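Local coordinates for protein histone-lysine N-methyltransferase SETMAR (Homo sapiens, PDB 3BO5) that transfers methyl groups from S-adenosylmethionine to a lysine of histone H3 through its SET domain and takes part in repairing DNA double-strand breaks, at residues G27-G32 / H127-K132; L140-F145 / K237-E242. The protein carries 2 engineered substitutions. All coordinates share one frame; numbering follows the deposited sequence.

Contact 1: G27-G32 / H127-K132; sequences GAWPPG and HFQVFK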
loop_
_atom_site.group_PDB
_atom_site.type_symbol
_atom_site.label_atom_id
_atom_site.label_comp_id
_atom_site.label_asym_id
_atom_site.label_seq_id
_atom_site.Cartn_x
_atom_site.Cartn_y
_atom_site.Cartn_z
ATOM N N GLY A 27 5.671 12.114 11.485
ATOM C CA GLY A 27 6.892 12.771 11.941
ATOM C C GLY A 27 8.127 12.130 11.328
ATOM O O GLY A 27 8.010 11.125 10.608
ATOM N N ALA A 28 9.273 12.770 11.523
ATOM C CA ALA A 28 10.550 12.243 11.065
ATOM C C ALA A 28 11.469 12.156 12.255
ATOM O O ALA A 28 11.376 12.967 13.205
ATOM C CB ALA A 28 11.167 13.086 10.041
ATOM N N TRP A 29 12.360 11.180 12.203
ATOM C CA TRP A 29 13.297 10.965 13.304
ATOM C C TRP A 29 14.576 10.455 12.676
ATOM O O TRP A 29 14.528 9.550 11.856
ATOM C CB TRP A 29 12.759 9.901 14.214
ATOM C CG TRP A 29 13.636 9.677 15.401
ATOM C CD1 TRP A 29 14.670 8.764 15.543
ATOM C CD2 TRP A 29 13.595 10.420 16.583
ATOM N NE1 TRP A 29 15.254 8.907 16.772
ATOM C CE2 TRP A 29 14.613 9.919 17.435
ATOM C CE3 TRP A 29 12.792 11.474 17.027
ATOM C CZ2 TRP A 29 14.829 10.429 18.718
ATOM C CZ3 TRP A 29 13.011 11.966 18.295
ATOM C CH2 TRP A 29 14.018 11.443 19.126
ATOM N N PRO A 30 15.720 10.875 13.181
ATOM C CA PRO A 30 15.944 11.712 14.354
ATOM C C PRO A 30 15.712 13.197 14.086
ATOM O O PRO A 30 15.727 13.602 12.933
ATOM C CB PRO A 30 17.420 11.376 14.728
ATOM C CG PRO A 30 18.061 10.990 13.415
ATOM C CD PRO A 30 16.969 10.288 12.626
ATOM N N PRO A 31 15.480 14.001 15.169
ATOM C CA PRO A 31 15.269 15.455 15.080
ATOM C C PRO A 31 16.373 16.021 14.245
ATOM O O PRO A 31 17.521 15.612 14.400
ATOM C CB PRO A 31 15.483 15.929 16.519
ATOM C CG PRO A 31 14.971 14.798 17.339
ATOM C CD PRO A 31 15.381 13.534 16.570
ATOM N N GLY A 32 16.040 16.932 13.343
ATOM C CA GLY A 32 17.061 17.556 12.500
ATOM C C GLY A 32 17.534 16.705 11.352
ATOM O O GLY A 32 18.505 17.049 10.682
ATOM N N HIS A 127 -0.551 7.370 14.077
ATOM C CA HIS A 127 0.564 8.266 13.921
ATOM C C HIS A 127 1.803 7.439 13.583
ATOM O O HIS A 127 2.252 6.634 14.418
ATOM C CB HIS A 127 0.761 9.017 15.238
ATOM C CG HIS A 127 -0.337 9.981 15.521
ATOM N ND1 HIS A 127 -1.523 9.600 16.102
ATOM C CD2 HIS A 127 -0.428 11.312 15.284
ATOM C CE1 HIS A 127 -2.306 10.663 16.223
ATOM N NE2 HIS A 127 -1.676 11.706 15.728
ATOM N N PHE A 128 2.332 7.717 12.407
ATOM C CA PHE A 128 3.544 7.071 11.957
ATOM C C PHE A 128 4.694 7.994 12.004
ATOM O O PHE A 128 4.511 9.192 12.224
ATOM C CB PHE A 128 3.352 6.628 10.506
ATOM C CG PHE A 128 2.149 5.747 10.346
ATOM C CD1 PHE A 128 2.046 4.542 11.001
ATOM C CD2 PHE A 128 1.136 6.098 9.447
ATOM C CE1 PHE A 128 0.918 3.712 10.880
ATOM C CE2 PHE A 128 0.002 5.260 9.315
ATOM C CZ PHE A 128 -0.111 4.072 10.035
ATOM N N GLN A 129 5.899 7.463 11.790
ATOM C CA GLN A 129 7.117 8.277 11.820
ATOM C C GLN A 129 8.084 7.686 10.826
ATOM O O GLN A 129 8.278 6.444 10.825
ATOM C CB GLN A 129 7.686 8.259 13.238
ATOM C CG GLN A 129 8.849 9.139 13.461
ATOM C CD GLN A 129 9.532 8.834 14.780
ATOM O OE1 GLN A 129 10.220 7.840 14.915
ATOM N NE2 GLN A 129 9.276 9.666 15.792
ATOM N N VAL A 130 8.609 8.542 9.970
ATOM C CA VAL A 130 9.657 8.072 9.032
ATOM C C VAL A 130 10.917 8.178 9.850
ATOM O O VAL A 130 11.198 9.220 10.507
ATOM C CB VAL A 130 9.706 8.965 7.833
ATOM C CG1 VAL A 130 10.879 8.620 6.982
ATOM C CG2 VAL A 130 8.436 8.833 7.073
ATOM N N PHE A 131 11.758 7.162 9.853
ATOM C CA PHE A 131 12.917 7.208 10.778
ATOM C C PHE A 131 14.142 6.567 10.172
ATOM O O PHE A 131 14.025 5.767 9.286
ATOM C CB PHE A 131 12.613 6.505 12.108
ATOM C CG PHE A 131 12.567 4.984 12.008
ATOM C CD1 PHE A 131 13.583 4.185 12.572
ATOM C CD2 PHE A 131 11.560 4.379 11.293
ATOM C CE1 PHE A 131 13.540 2.739 12.462
ATOM C CE2 PHE A 131 11.510 2.944 11.164
ATOM C CZ PHE A 131 12.516 2.160 11.748
ATOM N N LYS A 132 15.327 6.967 10.610
ATOM C CA LYS A 132 16.542 6.377 10.041
ATOM C C LYS A 132 16.817 5.024 10.696
ATOM O O LYS A 132 17.000 4.901 11.921
ATOM C CB LYS A 132 17.709 7.337 10.215
ATOM C CG LYS A 132 18.879 6.900 9.363
ATOM C CD LYS A 132 18.599 7.246 7.906
ATOM C CE LYS A 132 19.502 6.562 6.974
ATOM N NZ LYS A 132 19.493 7.427 5.762
#

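Contact 2: L140-F145 / K237-E242; sequences LRTLEF and KDIVPE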
loop_
_atom_site.group_PDB
_atom_site.type_symbol
_atom_site.label_atom_id
_atom_site.label_comp_id
_atom_site.label_asym_id
_atom_site.label_seq_id
_atom_site.Cartn_x
_atom_site.Cartn_y
_atom_site.Cartn_z
ATOM N N LEU A 140 9.590 3.264 7.926
ATOM C CA LEU A 140 8.334 3.801 8.543
ATOM C C LEU A 140 8.069 2.950 9.753
ATOM O O LEU A 140 8.082 1.699 9.690
ATOM C CB LEU A 140 7.189 3.708 7.549
ATOM C CG LEU A 140 5.941 4.491 7.971
ATOM C CD1 LEU A 140 6.249 5.964 7.858
ATOM C CD2 LEU A 140 4.768 4.112 7.055
ATOM N N ARG A 141 7.777 3.630 10.870
ATOM C CA ARG A 141 7.328 2.872 12.036
ATOM C C ARG A 141 6.066 3.509 12.605
ATOM O O ARG A 141 5.746 4.615 12.300
ATOM C CB ARG A 141 8.438 2.740 13.115
ATOM C CG ARG A 141 8.846 4.087 13.716
ATOM C CD ARG A 141 10.009 3.852 14.705
ATOM N NE ARG A 141 10.636 5.128 15.036
ATOM C CZ ARG A 141 11.830 5.206 15.643
ATOM N NH1 ARG A 141 12.481 4.065 15.960
ATOM N NH2 ARG A 141 12.370 6.366 15.956
ATOM N N THR A 142 5.353 2.704 13.369
ATOM C CA THR A 142 4.204 3.252 14.056
ATOM C C THR A 142 4.646 3.818 15.418
ATOM O O THR A 142 5.524 3.260 16.102
ATOM C CB THR A 142 3.119 2.209 14.204
ATOM O OG1 THR A 142 2.013 2.822 14.865
ATOM C CG2 THR A 142 3.549 0.981 15.015
ATOM N N LEU A 143 4.009 4.902 15.823
ATOM C CA LEU A 143 4.267 5.406 17.172
ATOM C C LEU A 143 3.191 4.953 18.104
ATOM O O LEU A 143 3.212 5.347 19.302
ATOM C CB LEU A 143 4.292 6.942 17.187
ATOM C CG LEU A 143 5.364 7.560 16.337
ATOM C CD1 LEU A 143 5.278 9.111 16.286
ATOM C CD2 LEU A 143 6.717 7.069 16.753
ATOM N N GLU A 144 2.287 4.141 17.623
ATOM C CA GLU A 144 1.255 3.596 18.496
ATOM C C GLU A 144 0.819 2.199 18.178
ATOM O O GLU A 144 1.111 1.660 17.110
ATOM C CB GLU A 144 0.073 4.510 18.501
ATOM C CG GLU A 144 -0.464 4.854 17.194
ATOM C CD GLU A 144 -1.602 5.895 17.301
ATOM O OE1 GLU A 144 -1.575 6.900 16.576
ATOM O OE2 GLU A 144 -2.471 5.753 18.208
ATOM N N PHE A 145 0.132 1.562 19.127
ATOM C CA PHE A 145 -0.272 0.212 18.937
ATOM C C PHE A 145 -1.230 0.107 17.745
ATOM O O PHE A 145 -2.174 0.866 17.664
ATOM C CB PHE A 145 -1.018 -0.278 20.176
ATOM C CG PHE A 145 -1.267 -1.729 20.171
ATOM C CD1 PHE A 145 -0.259 -2.629 20.535
ATOM C CD2 PHE A 145 -2.510 -2.218 19.870
ATOM C CE1 PHE A 145 -0.507 -4.000 20.519
ATOM C CE2 PHE A 145 -2.770 -3.603 19.898
ATOM C CZ PHE A 145 -1.763 -4.485 20.201
ATOM N N LYS A 237 -0.574 -8.707 12.046
ATOM C CA LYS A 237 -0.435 -9.096 13.469
ATOM C C LYS A 237 -0.550 -7.831 14.310
ATOM O O LYS A 237 -0.511 -6.735 13.759
ATOM C CB LYS A 237 0.891 -9.827 13.732
ATOM C CG LYS A 237 2.118 -9.091 13.248
ATOM C CD LYS A 237 3.307 -10.091 13.041
ATOM C CE LYS A 237 3.420 -10.687 11.614
ATOM N NZ LYS A 237 4.510 -11.766 11.650
ATOM N N ASP A 238 -0.659 -7.918 15.629
ATOM C CA ASP A 238 -0.607 -6.701 16.413
ATOM C C ASP A 238 0.801 -6.092 16.281
ATOM O O ASP A 238 1.818 -6.831 16.382
ATOM C CB ASP A 238 -0.812 -7.022 17.901
ATOM C CG ASP A 238 -2.241 -7.385 18.250
ATOM O OD1 ASP A 238 -3.198 -7.200 17.439
ATOM O OD2 ASP A 238 -2.441 -7.919 19.387
ATOM N N ILE A 239 0.844 -4.808 16.038
ATOM C CA ILE A 239 2.137 -4.087 15.878
ATOM C C ILE A 239 2.246 -3.097 17.040
ATOM O O ILE A 239 1.314 -2.368 17.346
ATOM C CB ILE A 239 2.077 -3.320 14.541
ATOM C CG1 ILE A 239 1.869 -4.362 13.418
ATOM C CG2 ILE A 239 3.352 -2.462 14.387
ATOM C CD1 ILE A 239 1.590 -3.742 12.035
ATOM N N VAL A 240 3.404 -3.102 17.690
ATOM C CA VAL A 240 3.500 -2.371 18.931
ATOM C C VAL A 240 4.087 -1.011 18.695
ATOM O O VAL A 240 4.685 -0.758 17.635
ATOM C CB VAL A 240 4.381 -3.184 19.942
ATOM C CG1 VAL A 240 3.737 -4.501 20.158
ATOM C CG2 VAL A 240 5.890 -3.280 19.509
ATOM N N PRO A 241 3.987 -0.089 19.670
ATOM C CA PRO A 241 4.576 1.202 19.433
ATOM C C PRO A 241 6.075 1.125 19.099
ATOM O O PRO A 241 6.825 0.353 19.700
ATOM C CB PRO A 241 4.333 1.952 20.757
ATOM C CG PRO A 241 3.049 1.264 21.290
ATOM C CD PRO A 241 3.301 -0.195 20.982
ATOM N N GLU A 242 6.468 1.934 18.119
ATOM C CA GLU A 242 7.858 2.039 17.635
ATOM C C GLU A 242 8.271 0.860 16.760
ATOM O O GLU A 242 9.407 0.870 16.259
ATOM C CB GLU A 242 8.905 2.277 18.735
ATOM C CG GLU A 242 8.726 3.658 19.366
ATOM C CD GLU A 242 9.748 4.023 20.488
ATOM O OE1 GLU A 242 10.739 3.322 20.680
ATOM O OE2 GLU A 242 9.482 4.992 21.225
HETATM O O HOH W 1 11.960 1.231 15.936
#

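Contact 1: G27-G32 / H127-K132
The indole of Trp-29 has Pro-30 CB and Pro-31 CD over one face, both toward the rim, while the carboxamide of Gln-129 lies across the ring plane from them, tilted only 13° from it. The amide is not centred on the ring; its OE1 meets Trp-29 CB at 3.3 Å. This pair decorates a parallel β-ladder in which the edge strand 27-29 extends the SET-domain sheet beside strand 128-132. Four backbone bonds zip the ladder, among them Val-130 N to Gly-27 O at 2.7 Å and Trp-29 N to Val-130 O at 2.8 Å. Gln-129 suits its place because an extended chain, with CG anti to the backbone N (chi1 -175°), runs past Gly-27 O and delivers OE1 to Arg-141 NE on the next strand. An alanine here would probably leave Arg-141 NE without that acceptor and open a gap beside Trp-29 CB. On the other face of the sheet are small Ala-28 and branched Val-130, the latter packed on Trp-138 and Leu-140. The peptide before Pro-30 is cis, and beyond the last bridge Pro-30 CD rests 3.9 Å from Lys-132 CB.

Contact 2: L140-F145 / K237-E242
In the SET domain, the loop leading into strand 244-247 is fastened here to the end of strand 138-142, and Thr-142 and Glu-242 make the first tie. Glu-242 N donates to Thr-142 O at 2.6 Å, next to the backbone bond between Thr-142 and Glu-243, just ahead of strand 244-247. Thr-142 works with both branches of its side chain. With OG1 anti to the backbone N (chi1 -179°), the hydroxyl donates to Glu-144 O at 2.7 Å, in the carbonyl plane and on a lone pair, which steadies the turn after the strand. The methyl CG2 turns to the loop, 3.3 Å from Val-240 O and 3.5 Å from Ile-239 CG2, so a residue with one polar and one apolar branch is apt.

Farther along, Phe-145 lies against the start of the loop. Its CZ reaches Asp-238 CG at 3.5 Å, with ring and carboxylate turned 62° apart, while Asp-238 OD1 is engaged by Lys-148 N. Pro-241 CD comes to the ring edge, and Pro-241 CG sits 3.6 Å from Phe-145 N.

At the strand side, Arg-141 CD lies 3.4 Å from Glu-242 O. The same carbonyl is hydrogen-bonded at 2.6 Å by a water that also accepts from Arg-141 NH1, in the plane of the guanidinium; Gln-129 takes the NE hydrogen. The clasp belongs to the small β-sheet of the SET fold, where strand 244-247 separates 138-142 from strand 210-211, which bears the cofactor-binding Asn-210 and His-211.

Overall arrangement
From the N terminus, strand 27-29 comes first, and contact 1 pairs it with 128-132 after a long excursion that carries the cysteines of the triangular three-zinc cluster of the pre-SET region. The chain then turns into strand 138-142. Contact 2 closes a second loop, from 140-145 round to 237-242, which takes in helix 162-169 and much of the other sheet. The two loops are thus in series, neither nested nor crossed. They meet in one mixed sheet, since 128-132 and 138-142 are antiparallel neighbours, and His-127 N to Glu-144 OE1 adds a probable hydrogen bond directly between the contacts. Contact 1 ties the pre-SET region to the SET domain, whereas contact 2 stays within the latter.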